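Local coordinates for protein adenosine deaminase (Burkholderia ambifaria, PDB 4GXW) that binds a zinc ion in a TIM-barrel fold and, like its adenosine and AMP deaminase relatives, probably catalyses hydrolytic deamination of adenosine or adenine, at residues V9-I18 against W314-G322; T263-Y271 against A281-M289. All coordinates share one frame; numbering follows the deposited sequence.

Contact 1. Residues V9-I18 against W314-G322; sequences VPAARTGIEI and WELMFSHFG
Val9, Ala12, Ile16 and Ile18 belong to an irregular N-terminal arm that wraps around the C-terminal end of helix 310-319, a loop-on-helix contact at the periphery of the TIM-barrel fold, with one hydrogen bond set among apolar contacts. That bond belongs to His320, just past the helix. Its NE2 donates to Pro10 O at 2.8 Å, with the oxygen near the ring plane and the donor in the carbonyl plane, although the N-H...O angle is only 134°. The other ring nitrogen, ND1 of His320, is hydrogen-bonded to OG of Ser319 at 2.7 Å. Histidine suits the place because bonds at both nitrogens fix the rotation of its ring, while the ring still offers a face for packing. Ala12 uses that face: its CB sits 3.8 Å from the His320 ring centroid in a CH-pi contact, and so small a side chain lets the arm pass close to the ring. Val9 CG2 meets the same ring off-centre and also touches Leu316 CD2 at 3.9 Å, while Val9 and Pro10 both rest on Leu272 of helix 269-274. Farther along the arm, two isoleucines divide the ring of Phe318, whose CG lies anti to the backbone N (chi1 -180°), which brings the ring out to them. CD1 of Ile16 lies over a face, and its CG2 branch comes within 3.5 Å of Phe318 CE2. The CD1 of Ile18 instead approaches the ring edge, 3.9 Å from Phe318 CD2, and packs 3.8 Å from Ser319 CB.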
loop_
_atom_site.group_PDB
_atom_site.type_symbol
_atom_site.label_atom_id
_atom_site.label_comp_id
_atom_site.label_asym_id
_atom_site.label_seq_id
_atom_site.Cartn_x
_atom_site.Cartn_y
_atom_site.Cartn_z
ATOM N N VAL A 9 5.280 -14.261 8.674
ATOM C CA VAL A 9 4.041 -14.352 9.435
ATOM C C VAL A 9 3.930 -15.762 10.028
ATOM O O VAL A 9 4.662 -16.671 9.613
ATOM C CB VAL A 9 2.818 -14.029 8.548
ATOM C CG1 VAL A 9 2.990 -12.672 7.866
ATOM C CG2 VAL A 9 2.591 -15.125 7.504
ATOM N N PRO A 10 3.037 -15.954 11.015
ATOM C CA PRO A 10 2.872 -17.305 11.568
ATOM C C PRO A 10 2.548 -18.354 10.495
ATOM O O PRO A 10 1.850 -18.060 9.525
ATOM C CB PRO A 10 1.683 -17.143 12.516
ATOM C CG PRO A 10 1.798 -15.726 12.989
ATOM C CD PRO A 10 2.312 -14.941 11.808
ATOM N N ALA A 11 3.061 -19.568 10.674
ATOM C CA ALA A 11 2.859 -20.626 9.697
ATOM C C ALA A 11 1.370 -20.899 9.544
ATOM O O ALA A 11 0.615 -20.802 10.510
ATOM C CB ALA A 11 3.598 -21.881 10.114
ATOM N N ALA A 12 0.950 -21.210 8.325
ATOM C CA ALA A 12 -0.458 -21.490 8.052
ATOM C C ALA A 12 -0.956 -22.671 8.881
ATOM O O ALA A 12 -0.250 -23.665 9.029
ATOM C CB ALA A 12 -0.659 -21.757 6.577
ATOM N N ARG A 13 -2.164 -22.548 9.424
ATOM C CA ARG A 13 -2.779 -23.619 10.203
ATOM C C ARG A 13 -4.012 -24.127 9.464
ATOM O O ARG A 13 -4.886 -24.764 10.051
ATOM C CB ARG A 13 -3.164 -23.111 11.600
ATOM C CG ARG A 13 -1.982 -22.681 12.463
ATOM C CD ARG A 13 -2.416 -21.852 13.675
ATOM N NE ARG A 13 -3.271 -22.597 14.598
ATOM C CZ ARG A 13 -2.827 -23.299 15.636
ATOM N NH1 ARG A 13 -3.685 -23.941 16.421
ATOM N NH2 ARG A 13 -1.528 -23.363 15.894
ATOM N N THR A 14 -4.052 -23.852 8.164
ATOM C CA THR A 14 -5.240 -24.056 7.341
ATOM C C THR A 14 -5.249 -25.358 6.549
ATOM O O THR A 14 -6.253 -25.687 5.917
ATOM C CB THR A 14 -5.331 -22.957 6.298
ATOM O OG1 THR A 14 -6.526 -23.128 5.530
ATOM C CG2 THR A 14 -4.145 -23.075 5.375
ATOM N N GLY A 15 -4.129 -26.076 6.544
ATOM C CA GLY A 15 -4.035 -27.309 5.784
ATOM C C GLY A 15 -3.723 -27.148 4.302
ATOM O O GLY A 15 -3.423 -28.137 3.626
ATOM N N ILE A 16 -3.802 -25.921 3.785
ATOM C CA ILE A 16 -3.428 -25.672 2.393
ATOM C C ILE A 16 -1.918 -25.721 2.248
ATOM O O ILE A 16 -1.195 -24.974 2.916
ATOM C CB ILE A 16 -3.892 -24.293 1.871
ATOM C CG1 ILE A 16 -5.387 -24.084 2.103
ATOM C CG2 ILE A 16 -3.574 -24.160 0.385
ATOM C CD1 ILE A 16 -5.887 -22.740 1.607
ATOM N N GLU A 17 -1.437 -26.596 1.375
ATOM C CA GLU A 17 -0.020 -26.610 1.055
ATOM C C GLU A 17 0.204 -25.810 -0.217
ATOM O O GLU A 17 -0.381 -26.107 -1.260
ATOM C CB GLU A 17 0.501 -28.042 0.907
ATOM C CG GLU A 17 0.463 -28.846 2.200
ATOM C CD GLU A 17 1.285 -28.212 3.306
ATOM O OE1 GLU A 17 0.868 -28.290 4.482
ATOM O OE2 GLU A 17 2.353 -27.636 3.004
ATOM N N ILE A 18 1.023 -24.769 -0.113
ATOM C CA ILE A 18 1.361 -23.956 -1.269
ATOM C C ILE A 18 2.431 -24.670 -2.087
ATOM O O ILE A 18 3.498 -25.009 -1.572
ATOM C CB ILE A 18 1.848 -22.553 -0.858
ATOM C CG1 ILE A 18 0.745 -21.811 -0.091
ATOM C CG2 ILE A 18 2.278 -21.762 -2.086
ATOM C CD1 ILE A 18 -0.568 -21.734 -0.840
ATOM N N TRP A 314 -0.737 -11.554 -2.250
ATOM C CA TRP A 314 -1.850 -12.304 -2.812
ATOM C C TRP A 314 -1.884 -13.752 -2.290
ATOM O O TRP A 314 -2.941 -14.263 -1.910
ATOM C CB TRP A 314 -1.817 -12.218 -4.354
ATOM C CG TRP A 314 -2.305 -10.886 -4.797
ATOM C CD1 TRP A 314 -1.595 -9.723 -4.835
ATOM C CD2 TRP A 314 -3.648 -10.551 -5.178
ATOM N NE1 TRP A 314 -2.406 -8.687 -5.244
ATOM C CE2 TRP A 314 -3.669 -9.169 -5.455
ATOM C CE3 TRP A 314 -4.827 -11.288 -5.324
ATOM C CZ2 TRP A 314 -4.831 -8.509 -5.867
ATOM C CZ3 TRP A 314 -5.974 -10.634 -5.731
ATOM C CH2 TRP A 314 -5.968 -9.259 -5.997
ATOM N N GLU A 315 -0.719 -14.393 -2.238
ATOM C CA GLU A 315 -0.613 -15.750 -1.701
ATOM C C GLU A 315 -1.195 -15.855 -0.283
ATOM O O GLU A 315 -1.964 -16.772 0.009
ATOM C CB GLU A 315 0.848 -16.201 -1.699
ATOM C CG GLU A 315 1.073 -17.523 -0.978
ATOM C CD GLU A 315 2.528 -17.947 -0.958
ATOM O OE1 GLU A 315 3.272 -17.564 -1.888
ATOM O OE2 GLU A 315 2.936 -18.663 -0.010
ATOM N N LEU A 316 -0.846 -14.901 0.585
ATOM C CA LEU A 316 -1.312 -14.933 1.972
ATOM C C LEU A 316 -2.833 -14.930 2.096
ATOM O O LEU A 316 -3.389 -15.571 2.988
ATOM C CB LEU A 316 -0.725 -13.764 2.771
ATOM C CG LEU A 316 0.765 -13.853 3.096
ATOM C CD1 LEU A 316 1.232 -12.581 3.793
ATOM C CD2 LEU A 316 1.072 -15.083 3.944
ATOM N N MET A 317 -3.509 -14.204 1.212
ATOM C CA MET A 317 -4.971 -14.185 1.236
ATOM C C MET A 317 -5.551 -15.593 1.068
ATOM O O MET A 317 -6.534 -15.960 1.717
ATOM C CB MET A 317 -5.510 -13.262 0.143
ATOM C CG MET A 317 -4.979 -11.848 0.215
ATOM S SD MET A 317 -5.422 -10.953 1.720
ATOM C CE MET A 317 -7.103 -10.482 1.358
ATOM N N PHE A 318 -4.912 -16.373 0.202
ATOM C CA PHE A 318 -5.292 -17.751 -0.085
ATOM C C PHE A 318 -4.768 -18.732 0.973
ATOM O O PHE A 318 -5.498 -19.615 1.423
ATOM C CB PHE A 318 -4.766 -18.116 -1.480
ATOM C CG PHE A 318 -5.085 -19.522 -1.923
ATOM C CD1 PHE A 318 -6.254 -19.797 -2.617
ATOM C CD2 PHE A 318 -4.196 -20.561 -1.680
ATOM C CE1 PHE A 318 -6.541 -21.088 -3.039
ATOM C CE2 PHE A 318 -4.477 -21.851 -2.102
ATOM C CZ PHE A 318 -5.653 -22.112 -2.778
ATOM N N SER A 319 -3.507 -18.592 1.374
ATOM C CA SER A 319 -2.894 -19.603 2.234
ATOM C C SER A 319 -3.314 -19.486 3.695
ATOM O O SER A 319 -3.379 -20.484 4.397
ATOM C CB SER A 319 -1.364 -19.530 2.145
ATOM O OG SER A 319 -0.898 -18.270 2.597
ATOM N N HIS A 320 -3.563 -18.265 4.153
ATOM C CA HIS A 320 -3.817 -18.026 5.578
ATOM C C HIS A 320 -5.218 -17.519 5.899
ATOM O O HIS A 320 -5.746 -17.808 6.976
ATOM C CB HIS A 320 -2.803 -17.035 6.157
ATOM C CG HIS A 320 -1.426 -17.594 6.334
ATOM N ND1 HIS A 320 -0.620 -17.958 5.275
ATOM C CD2 HIS A 320 -0.707 -17.840 7.455
ATOM C CE1 HIS A 320 0.536 -18.404 5.736
ATOM N NE2 HIS A 320 0.509 -18.342 7.056
ATOM N N PHE A 321 -5.826 -16.778 4.980
ATOM C CA PHE A 321 -7.057 -16.073 5.311
ATOM C C PHE A 321 -8.337 -16.683 4.733
ATOM O O PHE A 321 -9.418 -16.091 4.839
ATOM C CB PHE A 321 -6.908 -14.579 5.020
ATOM C CG PHE A 321 -5.913 -13.913 5.924
ATOM C CD1 PHE A 321 -6.256 -13.625 7.233
ATOM C CD2 PHE A 321 -4.624 -13.637 5.496
ATOM C CE1 PHE A 321 -5.346 -13.040 8.094
ATOM C CE2 PHE A 321 -3.704 -13.052 6.348
ATOM C CZ PHE A 321 -4.070 -12.743 7.651
ATOM N N GLY A 322 -8.212 -17.873 4.158
ATOM C CA GLY A 322 -9.366 -18.641 3.733
ATOM C C GLY A 322 -10.062 -18.163 2.478
ATOM O O GLY A 322 -11.181 -18.587 2.197
#

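Contact 2. Residues T263-Y271 against A281-M289; sequences TVVPTNSYY and AERHPMRKM
Tyr271 presents one face of its ring to Pro285, whose CD stands 3.8 Å from the ring centroid in a CH-pi contact, while CG of Pro285 reaches 3.4 Å from Tyr271 OH. A proline suits this spot because its rigid ring offers CH groups to the aromatic face; the opposite face of Tyr271 is covered by Tyr270. His284 meets the tyrosine obliquely, with centroids 4.8 Å apart and planes at 49°. Its first torsion, chi1 -158°, puts CG anti to the backbone N and carries the ring toward segment 263-271. Within its own segment, ND1 of His284 accepts from Met286 N at 3.1 Å, while NE2 of His284 donates weakly to a water in the ring plane. The water in turn donates hydrogen bonds to Pro266 O and Asn268 O, each 2.8 Å from it. Asn268 is the N-cap of helix 269-274, its OD1 accepting from Tyr271 N at 3.2 Å. In the conformer described, one of two, Met286 lays its sulfur against Val264 and its methyl against Pro266; the other may differ. With no direct hydrogen bond between the segments, apolar and aromatic surfaces supply most of the contact, and a water held weakly by His284 links them through two carbonyls of the type I turn that begins at Val265, whose side chain is about 4 Å from those of the zinc ligands His35 and Asp301.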
loop_
_atom_site.group_PDB
_atom_site.type_symbol
_atom_site.label_atom_id
_atom_site.label_comp_id
_atom_site.label_asym_id
_atom_site.label_seq_id
_atom_site.Cartn_x
_atom_site.Cartn_y
_atom_site.Cartn_z
ATOM N N THR A 263 -8.259 -0.753 0.969
ATOM C CA THR A 263 -6.975 -1.383 0.721
ATOM C C THR A 263 -6.583 -2.092 2.008
ATOM O O THR A 263 -6.704 -1.531 3.094
ATOM C CB THR A 263 -5.899 -0.379 0.245
ATOM O OG1 THR A 263 -5.531 0.491 1.322
ATOM C CG2 THR A 263 -6.400 0.446 -0.936
ATOM N N VAL A 264 -6.153 -3.340 1.897
ATOM C CA VAL A 264 -5.819 -4.130 3.086
ATOM C C VAL A 264 -4.418 -4.705 2.964
ATOM O O VAL A 264 -3.889 -4.868 1.855
ATOM C CB VAL A 264 -6.867 -5.245 3.362
ATOM C CG1 VAL A 264 -8.270 -4.639 3.577
ATOM C CG2 VAL A 264 -6.868 -6.279 2.231
ATOM N N VAL A 265 -3.820 -4.999 4.112
ATOM C CA VAL A 265 -2.421 -5.385 4.176
ATOM C C VAL A 265 -2.314 -6.610 5.081
ATOM O O VAL A 265 -2.382 -6.492 6.308
ATOM C CB VAL A 265 -1.564 -4.220 4.737
ATOM C CG1 VAL A 265 -0.099 -4.618 4.830
ATOM C CG2 VAL A 265 -1.748 -2.957 3.883
ATOM N N PRO A 266 -2.176 -7.804 4.485
ATOM C CA PRO A 266 -2.093 -9.007 5.322
ATOM C C PRO A 266 -0.946 -8.954 6.328
ATOM O O PRO A 266 -1.089 -9.455 7.446
ATOM C CB PRO A 266 -1.938 -10.153 4.306
ATOM C CG PRO A 266 -1.756 -9.510 2.958
ATOM C CD PRO A 266 -2.294 -8.119 3.053
ATOM N N THR A 267 0.162 -8.318 5.966
ATOM C CA THR A 267 1.298 -8.198 6.874
ATOM C C THR A 267 1.218 -7.010 7.841
ATOM O O THR A 267 2.245 -6.622 8.399
ATOM C CB THR A 267 2.617 -8.108 6.087
ATOM O OG1 THR A 267 2.544 -7.021 5.153
ATOM C CG2 THR A 267 2.858 -9.406 5.328
ATOM N N ASN A 268 0.028 -6.440 8.048
ATOM C CA ASN A 268 -0.124 -5.318 8.975
ATOM C C ASN A 268 0.581 -5.587 10.306
ATOM O O ASN A 268 0.310 -6.590 10.964
ATOM C CB ASN A 268 -1.603 -5.040 9.213
ATOM C CG ASN A 268 -1.835 -3.903 10.194
ATOM O OD1 ASN A 268 -2.222 -4.130 11.342
ATOM N ND2 ASN A 268 -1.603 -2.669 9.743
ATOM N N SER A 269 1.503 -4.705 10.689
ATOM C CA SER A 269 2.343 -4.965 11.854
ATOM C C SER A 269 1.551 -5.000 13.152
ATOM O O SER A 269 1.846 -5.810 14.038
ATOM C CB SER A 269 3.458 -3.925 11.973
ATOM O OG SER A 269 4.292 -3.924 10.831
ATOM N N TYR A 270 0.579 -4.099 13.281
ATOM C CA TYR A 270 -0.201 -4.018 14.508
ATOM C C TYR A 270 -0.845 -5.358 14.850
ATOM O O TYR A 270 -0.734 -5.828 15.987
ATOM C CB TYR A 270 -1.253 -2.898 14.427
ATOM C CG TYR A 270 -2.175 -2.851 15.635
ATOM C CD1 TYR A 270 -1.788 -2.237 16.825
ATOM C CD2 TYR A 270 -3.437 -3.430 15.582
ATOM C CE1 TYR A 270 -2.645 -2.212 17.924
ATOM C CE2 TYR A 270 -4.288 -3.411 16.667
ATOM C CZ TYR A 270 -3.890 -2.801 17.830
ATOM O OH TYR A 270 -4.750 -2.772 18.896
ATOM N N TYR A 271 -1.525 -5.976 13.888
ATOM C CA TYR A 271 -2.184 -7.245 14.190
ATOM C C TYR A 271 -1.205 -8.394 14.408
ATOM O O TYR A 271 -1.465 -9.258 15.237
ATOM C CB TYR A 271 -3.297 -7.592 13.178
ATOM C CG TYR A 271 -4.533 -6.739 13.390
ATOM C CD1 TYR A 271 -5.242 -6.804 14.586
ATOM C CD2 TYR A 271 -4.980 -5.858 12.412
ATOM C CE1 TYR A 271 -6.359 -6.009 14.812
ATOM C CE2 TYR A 271 -6.101 -5.059 12.622
ATOM C CZ TYR A 271 -6.786 -5.139 13.824
ATOM O OH TYR A 271 -7.891 -4.348 14.034
ATOM N N ALA A 281 -4.214 -15.352 12.123
ATOM C CA ALA A 281 -4.950 -15.539 10.875
ATOM C C ALA A 281 -6.453 -15.616 11.125
ATOM O O ALA A 281 -7.254 -15.111 10.334
ATOM C CB ALA A 281 -4.472 -16.783 10.155
ATOM N N GLU A 282 -6.831 -16.254 12.226
ATOM C CA GLU A 282 -8.237 -16.444 12.569
ATOM C C GLU A 282 -8.974 -15.166 12.963
ATOM O O GLU A 282 -10.148 -14.990 12.619
ATOM C CB GLU A 282 -8.348 -17.453 13.707
ATOM C CG GLU A 282 -8.065 -18.873 13.281
ATOM C CD GLU A 282 -9.127 -19.395 12.346
ATOM O OE1 GLU A 282 -10.327 -19.199 12.652
ATOM O OE2 GLU A 282 -8.769 -19.988 11.305
ATOM N N ARG A 283 -8.286 -14.281 13.681
ATOM C CA ARG A 283 -8.944 -13.137 14.309
ATOM C C ARG A 283 -8.672 -11.795 13.645
ATOM O O ARG A 283 -9.206 -10.768 14.071
ATOM C CB ARG A 283 -8.580 -13.056 15.788
ATOM C CG ARG A 283 -9.191 -14.169 16.621
ATOM C CD ARG A 283 -10.701 -14.265 16.407
ATOM N NE ARG A 283 -11.373 -12.994 16.668
ATOM C CZ ARG A 283 -11.817 -12.616 17.864
ATOM N NH1 ARG A 283 -11.661 -13.412 18.913
ATOM N NH2 ARG A 283 -12.412 -11.437 18.014
ATOM N N HIS A 284 -7.847 -11.796 12.605
ATOM C CA HIS A 284 -7.612 -10.584 11.836
ATOM C C HIS A 284 -8.929 -10.093 11.235
ATOM O O HIS A 284 -9.588 -10.832 10.513
ATOM C CB HIS A 284 -6.628 -10.884 10.716
ATOM C CG HIS A 284 -5.919 -9.680 10.191
ATOM N ND1 HIS A 284 -6.580 -8.552 9.751
ATOM C CD2 HIS A 284 -4.599 -9.437 10.017
ATOM C CE1 HIS A 284 -5.695 -7.665 9.334
ATOM N NE2 HIS A 284 -4.487 -8.176 9.487
ATOM N N PRO A 285 -9.314 -8.841 11.521
ATOM C CA PRO A 285 -10.591 -8.344 10.991
ATOM C C PRO A 285 -10.691 -8.386 9.471
ATOM O O PRO A 285 -11.800 -8.496 8.940
ATOM C CB PRO A 285 -10.638 -6.894 11.476
ATOM C CG PRO A 285 -9.805 -6.884 12.703
ATOM C CD PRO A 285 -8.698 -7.889 12.466
ATOM N N MET A 286 -9.562 -8.289 8.771
ATOM C CA MET A 286 -9.549 -8.387 7.313
ATOM C C MET A 286 -10.278 -9.640 6.829
ATOM O O MET A 286 -10.975 -9.609 5.811
ATOM C CB MET A 286 -8.108 -8.373 6.785
ATOM C CG MET A 286 -7.964 -8.529 5.275
ATOM S SD MET A 286 -6.242 -8.722 4.751
ATOM C CE MET A 286 -5.861 -10.328 5.435
ATOM N N ARG A 287 -10.135 -10.733 7.572
ATOM C CA ARG A 287 -10.730 -12.009 7.182
ATOM C C ARG A 287 -12.257 -11.918 7.043
ATOM O O ARG A 287 -12.853 -12.624 6.220
ATOM C CB ARG A 287 -10.348 -13.092 8.201
ATOM C CG ARG A 287 -10.700 -14.514 7.807
ATOM C CD ARG A 287 -10.506 -15.470 8.984
ATOM N NE ARG A 287 -10.637 -16.859 8.562
ATOM C CZ ARG A 287 -9.601 -17.630 8.251
ATOM N NH1 ARG A 287 -9.792 -18.885 7.864
ATOM N NH2 ARG A 287 -8.370 -17.139 8.340
ATOM N N LYS A 288 -12.868 -11.042 7.835
ATOM C CA LYS A 288 -14.324 -10.920 7.897
ATOM C C LYS A 288 -14.881 -9.867 6.945
ATOM O O LYS A 288 -16.089 -9.792 6.754
ATOM C CB LYS A 288 -14.771 -10.534 9.312
ATOM C CG LYS A 288 -14.280 -11.413 10.446
ATOM C CD LYS A 288 -14.559 -10.724 11.783
ATOM C CE LYS A 288 -14.280 -11.621 12.981
ATOM N NZ LYS A 288 -12.828 -11.671 13.326
ATOM N N MET A 289 -14.023 -9.026 6.381
ATOM C CA MET A 289 -14.530 -7.874 5.632
ATOM C C MET A 289 -15.380 -8.213 4.382
ATOM O O MET A 289 -16.462 -7.646 4.200
ATOM C CB MET A 289 -13.413 -6.855 5.341
ATOM C CG MET A 289 -12.921 -6.135 6.605
ATOM S SD MET A 289 -11.398 -5.206 6.387
ATOM C CE MET A 289 -11.988 -3.682 5.653
HETATM O O HOH W 1 -1.483 -8.517 10.071
#

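How the contacts relate
The centres of the two contacts lie 13 Å apart on the same side of the chain's centre, and both segments of contact 2 fall in sequence between those of contact 1. They touch directly: Arg287 NH2 and His320 O, 3.0 Å apart, form a probable hydrogen bond, and the Phe321 ring meets that of His284 at nearly a right angle. Helix 310-319 serves both, since it receives the N-terminal arm and also carries Leu316 and Met317 against Pro266. Helix 269-274 likewise begins in contact 2 and touches Val9 through Leu272. Contact 2 borders the zinc site through Val265, whereas the arm of contact 1 packs farther out, linked to contact 2 by Leu316, which touches both Val9 and Pro266.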